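Local coordinates for protein GlcNAc-alpha-1,4-Gal-releasing endo-beta-galactosidase (Clostridium perfringens, PDB 1UPS) that probably hydrolyses O-glycosidic bonds as a calcium-binding endo-beta-galactosidase of glycoside hydrolase family 16, releasing GlcNAc-alpha-1,4-Gal from its substrates, at residues A[184-189]-A[197-202]; A[213-218]-A[228-233]; A[252-257]-A[265-270]. All blocks are in the same frame, centred on the assembly; numbering follows the deposited sequence.

Contact 1: A[184-189]-A[197-202]; sequences IAAYGW and SWTISE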
loop_
_atom_site.group_PDB
_atom_site.type_symbol
_atom_site.label_atom_id
_atom_site.label_comp_id
_atom_site.label_asym_id
_atom_site.label_seq_id
_atom_site.Cartn_x
_atom_site.Cartn_y
_atom_site.Cartn_z
ATOM N N ILE A 184 4.575 -2.830 -4.132
ATOM C CA ILE A 184 4.025 -1.705 -3.366
ATOM C C ILE A 184 5.186 -1.128 -2.549
ATOM O O ILE A 184 5.995 -1.888 -1.983
ATOM C CB ILE A 184 2.905 -2.189 -2.420
ATOM C CG1 ILE A 184 1.713 -2.733 -3.202
ATOM C CG2 ILE A 184 2.404 -1.034 -1.512
ATOM C CD1 ILE A 184 0.780 -3.641 -2.367
ATOM N N ALA A 185 5.287 0.201 -2.495
ATOM C CA ALA A 185 6.387 0.835 -1.744
ATOM C C ALA A 185 5.965 2.180 -1.163
ATOM O O ALA A 185 4.965 2.756 -1.586
ATOM C CB ALA A 185 7.645 1.004 -2.644
ATOM N N ALA A 186 6.717 2.675 -0.175
ATOM C CA ALA A 186 6.428 3.993 0.401
ATOM C C ALA A 186 7.668 4.563 1.068
ATOM O O ALA A 186 8.513 3.818 1.568
ATOM C CB ALA A 186 5.271 3.905 1.413
ATOM N N TYR A 187 7.744 5.888 1.113
ATOM C CA TYR A 187 8.883 6.586 1.728
ATOM C C TYR A 187 8.462 8.026 1.973
ATOM O O TYR A 187 7.767 8.605 1.157
ATOM C CB TYR A 187 10.078 6.538 0.769
ATOM C CG TYR A 187 11.326 7.251 1.266
ATOM C CD1 TYR A 187 11.863 6.975 2.526
ATOM C CD2 TYR A 187 11.981 8.174 0.449
ATOM C CE1 TYR A 187 13.027 7.641 2.968
ATOM C CE2 TYR A 187 13.147 8.831 0.881
ATOM C CZ TYR A 187 13.646 8.558 2.136
ATOM O OH TYR A 187 14.793 9.218 2.568
ATOM N N GLY A 188 8.894 8.604 3.096
ATOM C CA GLY A 188 8.506 9.966 3.425
ATOM C C GLY A 188 9.374 11.075 2.842
ATOM O O GLY A 188 8.971 12.235 2.868
ATOM N N TRP A 189 10.534 10.729 2.292
ATOM C CA TRP A 189 11.488 11.747 1.811
ATOM C C TRP A 189 11.816 12.724 2.953
ATOM O O TRP A 189 12.434 12.312 3.937
ATOM C CB TRP A 189 10.982 12.435 0.523
ATOM C CG TRP A 189 10.946 11.481 -0.653
ATOM C CD1 TRP A 189 9.897 10.688 -1.050
ATOM C CD2 TRP A 189 12.025 11.193 -1.540
ATOM N NE1 TRP A 189 10.263 9.934 -2.139
ATOM C CE2 TRP A 189 11.563 10.233 -2.469
ATOM C CE3 TRP A 189 13.337 11.670 -1.660
ATOM C CZ2 TRP A 189 12.373 9.726 -3.499
ATOM C CZ3 TRP A 189 14.148 11.177 -2.703
ATOM C CH2 TRP A 189 13.661 10.210 -3.597
ATOM N N SER A 197 12.109 5.296 6.541
ATOM C CA SER A 197 12.951 4.420 5.715
ATOM C C SER A 197 12.058 3.782 4.645
ATOM O O SER A 197 10.880 3.528 4.898
ATOM C CB SER A 197 13.602 3.317 6.557
ATOM O OG SER A 197 14.407 3.868 7.618
ATOM N N TRP A 198 12.616 3.506 3.471
ATOM C CA TRP A 198 11.840 2.858 2.399
ATOM C C TRP A 198 11.258 1.548 2.914
ATOM O O TRP A 198 11.934 0.816 3.659
ATOM C CB TRP A 198 12.736 2.550 1.193
ATOM C CG TRP A 198 12.824 3.663 0.226
ATOM C CD1 TRP A 198 13.853 4.549 0.082
ATOM C CD2 TRP A 198 11.821 4.053 -0.705
ATOM N NE1 TRP A 198 13.560 5.461 -0.906
ATOM C CE2 TRP A 198 12.315 5.178 -1.406
ATOM C CE3 TRP A 198 10.549 3.559 -1.033
ATOM C CZ2 TRP A 198 11.576 5.830 -2.396
ATOM C CZ3 TRP A 198 9.810 4.214 -2.032
ATOM C CH2 TRP A 198 10.342 5.333 -2.701
ATOM N N THR A 199 10.007 1.258 2.540
ATOM C CA THR A 199 9.465 -0.101 2.669
ATOM C C THR A 199 9.022 -0.508 1.270
ATOM O O THR A 199 8.425 0.296 0.580
ATOM C CB THR A 199 8.318 -0.187 3.725
ATOM O OG1 THR A 199 7.865 -1.554 3.842
ATOM C CG2 THR A 199 7.064 0.613 3.306
ATOM N N ILE A 200 9.380 -1.723 0.846
ATOM C CA ILE A 200 9.125 -2.196 -0.521
ATOM C C ILE A 200 8.812 -3.699 -0.438
ATOM O O ILE A 200 9.535 -4.459 0.221
ATOM C CB ILE A 200 10.373 -2.029 -1.431
ATOM C CG1 ILE A 200 10.919 -0.590 -1.450
ATOM C CG2 ILE A 200 10.089 -2.564 -2.860
ATOM C CD1 ILE A 200 12.388 -0.524 -1.941
ATOM N N SER A 201 7.732 -4.126 -1.081
ATOM C CA SER A 201 7.494 -5.560 -1.260
ATOM C C SER A 201 6.990 -5.841 -2.660
ATOM O O SER A 201 6.437 -4.960 -3.299
ATOM C CB SER A 201 6.499 -6.103 -0.225
ATOM O OG SER A 201 5.238 -5.459 -0.324
ATOM N N GLU A 202 7.170 -7.073 -3.126
ATOM C CA GLU A 202 6.545 -7.454 -4.387
ATOM C C GLU A 202 6.096 -8.899 -4.253
ATOM O O GLU A 202 6.581 -9.826 -4.924
ATOM C CB GLU A 202 7.441 -7.179 -5.609
ATOM C CG GLU A 202 8.832 -7.759 -5.526
ATOM C CD GLU A 202 9.824 -7.171 -6.547
ATOM O OE1 GLU A 202 9.486 -6.299 -7.422
ATOM O OE2 GLU A 202 10.993 -7.585 -6.444
#
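Tyr187 CB sits squarely over the indole of Trp198, 3.2 Å from the centroid of the six-membered ring and 7° off its normal, a close CH-pi contact. The phenol ring slides over the pyrrole part of the indole as an offset stack, centroids of the Tyr187 ring and the Trp198 five-membered ring 4.0 Å apart and planes at 20°. Tyr187 CG stands anti to the backbone N (chi1 179°), which carries the phenol across the indole, the two side chains crossing at about a right angle; Trp189 N lies over the opposite face of the Tyr187 ring, 3.4 Å above its plane. Trp189 CZ2 meets Trp198 CZ2 at 4.1 Å, near the Trp198 edge, while Trp189 NE1 is bonded to Glu168. On the same face Ala185 CB touches Ile200 CG1 at 3.8 Å. Four backbone bonds position these groups, pairing Ile184 with Ser201 and Ala186 with Thr199; Ala186 N to Thr199 O (3.0 Å) is the most bent. On the other face Ile184 packs on Phe235. This antiparallel hairpin closes one margin of a sheet in the GH16 beta sandwich; Trp198 also touches Glu168 and Asp170, consistent with the start of the family's Glu-x-Asp-x-x-Glu motif.

Contact 2: A[213-218]-A[228-233]; sequences EYHIYA and FYYDNE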
loop_
_atom_site.group_PDB
_atom_site.type_symbol
_atom_site.label_atom_id
_atom_site.label_comp_id
_atom_site.label_asym_id
_atom_site.label_seq_id
_atom_site.Cartn_x
_atom_site.Cartn_y
_atom_site.Cartn_z
ATOM N N GLU A 213 -4.770 -9.874 -17.990
ATOM C CA GLU A 213 -6.131 -9.669 -17.461
ATOM C C GLU A 213 -6.259 -8.315 -16.747
ATOM O O GLU A 213 -5.300 -7.820 -16.158
ATOM C CB GLU A 213 -6.456 -10.769 -16.439
ATOM C CG GLU A 213 -6.411 -12.180 -17.012
ATOM C CD GLU A 213 -6.262 -13.270 -15.957
ATOM O OE1 GLU A 213 -6.183 -14.444 -16.371
ATOM O OE2 GLU A 213 -6.218 -12.970 -14.737
ATOM N N TYR A 214 -7.463 -7.744 -16.755
ATOM C CA TYR A 214 -7.737 -6.607 -15.888
ATOM C C TYR A 214 -7.931 -7.109 -14.462
ATOM O O TYR A 214 -8.665 -8.099 -14.240
ATOM C CB TYR A 214 -9.001 -5.875 -16.321
ATOM C CG TYR A 214 -8.766 -4.999 -17.517
ATOM C CD1 TYR A 214 -8.265 -3.695 -17.368
ATOM C CD2 TYR A 214 -9.017 -5.479 -18.801
ATOM C CE1 TYR A 214 -8.063 -2.865 -18.499
ATOM C CE2 TYR A 214 -8.816 -4.676 -19.925
ATOM C CZ TYR A 214 -8.320 -3.377 -19.769
ATOM O OH TYR A 214 -8.118 -2.598 -20.896
ATOM N N HIS A 215 -7.276 -6.427 -13.516
ATOM C CA HIS A 215 -7.505 -6.652 -12.087
ATOM C C HIS A 215 -7.686 -5.322 -11.379
ATOM O O HIS A 215 -7.397 -4.275 -11.949
ATOM C CB HIS A 215 -6.382 -7.496 -11.477
ATOM C CG HIS A 215 -6.411 -8.903 -11.968
ATOM N ND1 HIS A 215 -7.167 -9.880 -11.354
ATOM C CD2 HIS A 215 -5.882 -9.472 -13.079
ATOM C CE1 HIS A 215 -7.055 -11.010 -12.037
ATOM N NE2 HIS A 215 -6.287 -10.788 -13.091
ATOM N N ILE A 216 -8.232 -5.367 -10.168
ATOM C CA ILE A 216 -8.527 -4.156 -9.423
ATOM C C ILE A 216 -7.471 -3.987 -8.328
ATOM O O ILE A 216 -7.213 -4.913 -7.544
ATOM C CB ILE A 216 -9.996 -4.194 -8.834
ATOM C CG1 ILE A 216 -11.030 -4.281 -9.977
ATOM C CG2 ILE A 216 -10.277 -2.956 -8.012
ATOM C CD1 ILE A 216 -12.511 -4.315 -9.513
ATOM N N TYR A 217 -6.878 -2.796 -8.284
ATOM C CA TYR A 217 -5.878 -2.423 -7.285
ATOM C C TYR A 217 -6.424 -1.230 -6.524
ATOM O O TYR A 217 -6.889 -0.265 -7.127
ATOM C CB TYR A 217 -4.554 -2.022 -7.977
ATOM C CG TYR A 217 -3.998 -3.142 -8.841
ATOM C CD1 TYR A 217 -4.283 -3.205 -10.207
ATOM C CD2 TYR A 217 -3.203 -4.145 -8.281
ATOM C CE1 TYR A 217 -3.759 -4.245 -11.014
ATOM C CE2 TYR A 217 -2.683 -5.183 -9.062
ATOM C CZ TYR A 217 -2.979 -5.224 -10.429
ATOM O OH TYR A 217 -2.478 -6.245 -11.199
ATOM N N ALA A 218 -6.361 -1.282 -5.203
ATOM C CA ALA A 218 -6.914 -0.191 -4.401
ATOM C C ALA A 218 -6.108 0.058 -3.138
ATOM O O ALA A 218 -5.441 -0.847 -2.615
ATOM C CB ALA A 218 -8.407 -0.460 -4.047
ATOM N N PHE A 228 -3.992 -1.929 1.321
ATOM C CA PHE A 228 -3.979 -2.216 -0.114
ATOM C C PHE A 228 -4.791 -3.464 -0.426
ATOM O O PHE A 228 -4.628 -4.468 0.248
ATOM C CB PHE A 228 -2.529 -2.398 -0.566
ATOM C CG PHE A 228 -1.689 -1.179 -0.322
ATOM C CD1 PHE A 228 -1.609 -0.174 -1.280
ATOM C CD2 PHE A 228 -1.022 -1.023 0.885
ATOM C CE1 PHE A 228 -0.839 0.993 -1.036
ATOM C CE2 PHE A 228 -0.250 0.130 1.143
ATOM C CZ PHE A 228 -0.169 1.126 0.178
ATOM N N TYR A 229 -5.648 -3.377 -1.453
ATOM C CA TYR A 229 -6.608 -4.434 -1.799
ATOM C C TYR A 229 -6.433 -4.883 -3.245
ATOM O O TYR A 229 -6.319 -4.045 -4.147
ATOM C CB TYR A 229 -8.053 -3.925 -1.624
ATOM C CG TYR A 229 -8.378 -3.542 -0.209
ATOM C CD1 TYR A 229 -8.982 -4.457 0.658
ATOM C CD2 TYR A 229 -8.061 -2.265 0.279
ATOM C CE1 TYR A 229 -9.264 -4.103 1.976
ATOM C CE2 TYR A 229 -8.326 -1.915 1.584
ATOM C CZ TYR A 229 -8.939 -2.837 2.426
ATOM O OH TYR A 229 -9.205 -2.484 3.739
ATOM N N TYR A 230 -6.398 -6.198 -3.447
ATOM C CA TYR A 230 -6.305 -6.794 -4.783
ATOM C C TYR A 230 -7.597 -7.521 -5.049
ATOM O O TYR A 230 -7.951 -8.440 -4.300
ATOM C CB TYR A 230 -5.167 -7.804 -4.832
ATOM C CG TYR A 230 -4.995 -8.531 -6.170
ATOM C CD1 TYR A 230 -4.369 -7.892 -7.251
ATOM C CD2 TYR A 230 -5.411 -9.868 -6.328
ATOM C CE1 TYR A 230 -4.163 -8.548 -8.465
ATOM C CE2 TYR A 230 -5.221 -10.547 -7.553
ATOM C CZ TYR A 230 -4.581 -9.880 -8.609
ATOM O OH TYR A 230 -4.381 -10.515 -9.817
ATOM N N ASP A 231 -8.297 -7.123 -6.115
ATOM C CA ASP A 231 -9.617 -7.687 -6.421
ATOM C C ASP A 231 -10.490 -7.731 -5.168
ATOM O O ASP A 231 -11.136 -8.749 -4.866
ATOM C CB ASP A 231 -9.467 -9.070 -7.065
ATOM C CG ASP A 231 -8.879 -8.985 -8.448
ATOM O OD1 ASP A 231 -8.505 -10.039 -9.008
ATOM O OD2 ASP A 231 -8.753 -7.889 -9.039
ATOM N N ASN A 232 -10.486 -6.610 -4.451
ATOM C CA ASN A 232 -11.343 -6.379 -3.274
ATOM C C ASN A 232 -10.985 -7.138 -2.000
ATOM O O ASN A 232 -11.801 -7.174 -1.066
ATOM C CB ASN A 232 -12.837 -6.614 -3.608
ATOM C CG ASN A 232 -13.337 -5.717 -4.720
ATOM O OD1 ASN A 232 -12.847 -4.588 -4.889
ATOM N ND2 ASN A 232 -14.336 -6.202 -5.484
ATOM N N GLU A 233 -9.811 -7.774 -1.971
ATOM C CA GLU A 233 -9.354 -8.523 -0.791
ATOM C C GLU A 233 -8.047 -7.940 -0.246
ATOM O O GLU A 233 -7.111 -7.641 -1.010
ATOM C CB GLU A 233 -9.152 -10.015 -1.111
ATOM C CG GLU A 233 -8.674 -10.829 0.103
ATOM C CD GLU A 233 -8.528 -12.325 -0.168
ATOM O OE1 GLU A 233 -7.434 -12.751 -0.644
ATOM O OE2 GLU A 233 -9.505 -13.075 0.113
#
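His215 and the carboxylate of Asp231 lie nearly coplanar, 24° apart, so the imidazole meets the acid edge-on. His215 ND1 donates to the syn lone pair of Asp231 OD1 at 2.7 Å, almost within the ring plane. The second oxygen, Asp231 OD2, takes Ile216 N at 2.8 Å, practically straight and along its C-O axis, so one carboxylate grips both a side chain and the strand backbone. At the other edge of the imidazole His215 NE2 gives to the anti lone pair of Glu213 OE2 at 2.7 Å. With both ring nitrogens donating to acids, His215 is probably a cation, and two in-plane bonds at opposite edges hold the ring's orientation. Asp231 and Asn232 are the two central residues of a type I' turn from Tyr230 to Glu233, linking strands 225-230 and 233-239; across the hairpin of strands 215-221 and 225-230, Asp231 N gives a 2.8 Å bond to Ile216 O, prolonging the antiparallel ladder of Ala218 and Tyr229. Over one face of the His215 ring hangs Tyr230 OH, 3.2 Å from His215 ND1 and bonded to Ser207 O. The Tyr230 and His215 rings run near parallel (13°) but slid apart. Toward Tyr217 the phenol of Tyr230 turns its edge, planes at 61° in an offset edge-to-face pair, Tyr230 CD1 reaching Tyr217 CE2 at 3.7 Å. Trp182 packs against both tyrosines.

Contact 3: A[252-257]-A[265-270]; sequences IYTDAG and WPKEWA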
loop_
_atom_site.group_PDB
_atom_site.type_symbol
_atom_site.label_atom_id
_atom_site.label_comp_id
_atom_site.label_asym_id
_atom_site.label_seq_id
_atom_site.Cartn_x
_atom_site.Cartn_y
_atom_site.Cartn_z
ATOM N N ILE A 252 4.548 4.873 -17.028
ATOM C CA ILE A 252 5.221 3.649 -17.413
ATOM C C ILE A 252 6.657 4.017 -17.775
ATOM O O ILE A 252 6.903 5.118 -18.240
ATOM C CB ILE A 252 4.462 2.960 -18.575
ATOM C CG1 ILE A 252 5.100 1.598 -18.905
ATOM C CG2 ILE A 252 4.315 3.905 -19.811
ATOM C CD1 ILE A 252 4.177 0.658 -19.760
ATOM N N TYR A 253 7.595 3.105 -17.514
ATOM C CA TYR A 253 9.014 3.398 -17.654
ATOM C C TYR A 253 9.721 2.277 -18.389
ATOM O O TYR A 253 9.308 1.100 -18.322
ATOM C CB TYR A 253 9.676 3.374 -16.289
ATOM C CG TYR A 253 9.290 4.412 -15.299
ATOM C CD1 TYR A 253 8.143 4.263 -14.519
ATOM C CD2 TYR A 253 10.115 5.537 -15.084
ATOM C CE1 TYR A 253 7.817 5.225 -13.533
ATOM C CE2 TYR A 253 9.786 6.499 -14.112
ATOM C CZ TYR A 253 8.627 6.322 -13.342
ATOM O OH TYR A 253 8.282 7.252 -12.374
ATOM N N THR A 254 10.818 2.632 -19.055
ATOM C CA THR A 254 11.856 1.634 -19.341
ATOM C C THR A 254 13.239 2.296 -19.305
ATOM O O THR A 254 13.321 3.527 -19.254
ATOM C CB THR A 254 11.572 0.861 -20.658
ATOM O OG1 THR A 254 12.450 -0.289 -20.740
ATOM C CG2 THR A 254 11.912 1.729 -21.899
ATOM N N ASP A 255 14.297 1.481 -19.284
ATOM C CA ASP A 255 15.682 1.982 -19.182
ATOM C C ASP A 255 15.945 2.726 -17.866
ATOM O O ASP A 255 16.807 3.616 -17.792
ATOM C CB ASP A 255 15.988 2.858 -20.385
ATOM C CG ASP A 255 15.876 2.084 -21.678
ATOM O OD1 ASP A 255 15.493 2.684 -22.709
ATOM O OD2 ASP A 255 16.136 0.856 -21.731
ATOM N N ALA A 256 15.206 2.317 -16.837
ATOM C CA ALA A 256 15.291 2.884 -15.501
ATOM C C ALA A 256 15.849 1.839 -14.537
ATOM O O ALA A 256 16.486 0.858 -14.967
ATOM C CB ALA A 256 13.895 3.387 -15.053
ATOM N N GLY A 257 15.620 2.025 -13.240
ATOM C CA GLY A 257 16.156 1.082 -12.269
ATOM C C GLY A 257 15.521 -0.301 -12.353
ATOM O O GLY A 257 16.063 -1.271 -11.803
ATOM N N TRP A 265 8.070 -3.942 -28.420
ATOM C CA TRP A 265 7.556 -2.567 -28.397
ATOM C C TRP A 265 6.117 -2.488 -28.916
ATOM O O TRP A 265 5.691 -3.349 -29.725
ATOM C CB TRP A 265 8.445 -1.674 -29.267
ATOM C CG TRP A 265 9.846 -1.525 -28.720
ATOM C CD1 TRP A 265 10.955 -2.238 -29.088
ATOM C CD2 TRP A 265 10.282 -0.596 -27.722
ATOM N NE1 TRP A 265 12.051 -1.820 -28.364
ATOM C CE2 TRP A 265 11.670 -0.797 -27.534
ATOM C CE3 TRP A 265 9.636 0.394 -26.965
ATOM C CZ2 TRP A 265 12.430 -0.050 -26.606
ATOM C CZ3 TRP A 265 10.389 1.144 -26.047
ATOM C CH2 TRP A 265 11.777 0.915 -25.883
ATOM N N PRO A 266 5.365 -1.467 -28.510
ATOM C CA PRO A 266 5.740 -0.475 -27.483
ATOM C C PRO A 266 5.668 -1.050 -26.074
ATOM O O PRO A 266 5.061 -2.123 -25.896
ATOM C CB PRO A 266 4.621 0.571 -27.597
ATOM C CG PRO A 266 4.010 0.325 -28.940
ATOM C CD PRO A 266 4.059 -1.167 -29.118
ATOM N N LYS A 267 6.249 -0.352 -25.098
ATOM C CA LYS A 267 5.967 -0.684 -23.693
ATOM C C LYS A 267 4.639 -0.012 -23.377
ATOM O O LYS A 267 4.516 1.219 -23.481
ATOM C CB LYS A 267 7.063 -0.184 -22.740
ATOM C CG LYS A 267 8.515 -0.401 -23.204
ATOM C CD LYS A 267 8.823 -1.881 -23.505
ATOM C CE LYS A 267 10.279 -1.991 -23.988
ATOM N NZ LYS A 267 10.658 -3.384 -24.423
ATOM N N GLU A 268 3.638 -0.803 -22.994
ATOM C CA GLU A 268 2.331 -0.225 -22.765
ATOM C C GLU A 268 1.535 -0.986 -21.730
ATOM O O GLU A 268 1.704 -2.199 -21.572
ATOM C CB GLU A 268 1.539 -0.128 -24.071
ATOM C CG GLU A 268 1.368 -1.417 -24.857
ATOM C CD GLU A 268 0.718 -1.163 -26.229
ATOM O OE1 GLU A 268 -0.077 -1.995 -26.692
ATOM O OE2 GLU A 268 0.985 -0.109 -26.847
ATOM N N TRP A 269 0.671 -0.253 -21.040
ATOM C CA TRP A 269 -0.344 -0.850 -20.166
ATOM C C TRP A 269 -1.670 -0.149 -20.325
ATOM O O TRP A 269 -1.760 0.876 -21.017
ATOM C CB TRP A 269 0.083 -0.866 -18.692
ATOM C CG TRP A 269 0.208 0.479 -17.957
ATOM C CD1 TRP A 269 0.722 1.672 -18.431
ATOM C CD2 TRP A 269 -0.144 0.716 -16.597
ATOM N NE1 TRP A 269 0.688 2.631 -17.436
ATOM C CE2 TRP A 269 0.167 2.067 -16.300
ATOM C CE3 TRP A 269 -0.699 -0.082 -15.584
ATOM C CZ2 TRP A 269 -0.046 2.629 -15.031
ATOM C CZ3 TRP A 269 -0.921 0.476 -14.330
ATOM C CH2 TRP A 269 -0.589 1.818 -14.062
ATOM N N ALA A 270 -2.711 -0.699 -19.698
ATOM C CA ALA A 270 -4.061 -0.207 -19.936
ATOM C C ALA A 270 -4.775 0.037 -18.620
ATOM O O ALA A 270 -4.801 -0.848 -17.761
ATOM C CB ALA A 270 -4.864 -1.210 -20.799
#
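Ile252 is drawn out to full length, CG1 anti to the backbone N (chi1 -175°) and CD1 again extended, so that its tip spans much of the gap to strand 267-270. The two strand segments run nearly antiparallel with axes 7.6 Å apart at closest approach, and no hydrogen bond crosses between them: the join is made by side chains meeting each other and, at Ile252 CD1, the opposing backbone. Ile252 CD1 lands beside Glu268, 3.6 Å from Glu268 N, and also touches the indole, 3.8 Å from Trp269 CD1. Trp269 holds CG in the crowded position between its backbone N and carbonyl carbon (chi1 68°), which brings the pyrrole side of the indole alongside the isoleucine; Ile252 CB is 4.0 Å from Trp269 NE1, an atom whose hydrogen bond goes to Glu76. Two residues on, Thr254 sets OG1 anti to its own N, where it bonds to Gly143 O. Its apolar atoms do the packing: CG2, in the crowded position, lies 4.1 Å from Trp265 CH2, and CB is 4.2 Å from Lys267 CG. Lys267 bends at chi2 (-56°) and is straight thereafter, laying CE 3.6 Å above the Trp265 ring plane, toward the rim. The stem thus touches Thr254 at CG and runs over the Trp265 ring at CE, the three side chains meeting one another, while the ammonium is bonded to the backbone oxygens of Val264 and Asn262 in the preceding loop. The contact therefore bridges the two sheets of the GH16 sandwich: strand 246-254, flanked by strands 94-99 and 145-152, faces strand 267-279, which is bordered here by strand 73-78 and farther along carries the calcium ligand Asp272.

Overall arrangement
Along the chain the three contacts come in series, 1, 2 and then 3, with centres 19 to 21 Å from one another inside the GH16 domain. Contact 1 ends the six-stranded sheet; contact 2 belongs to the eight-stranded one, and the two meet where Ile184 CG2 packs on Phe228 CZ at 3.8 Å. Contact 3 spans both sheets, sharing the first with contact 1, though nearest atoms stay about 9 Å apart, and the second with contact 2, which it touches through Ala270 CB and Tyr214 OH. Together they show the pairing and packing of a jelly-roll sandwich, the calcium ion lying about 12 Å from the Ile216 side chain and about 13 Å from that of Trp269.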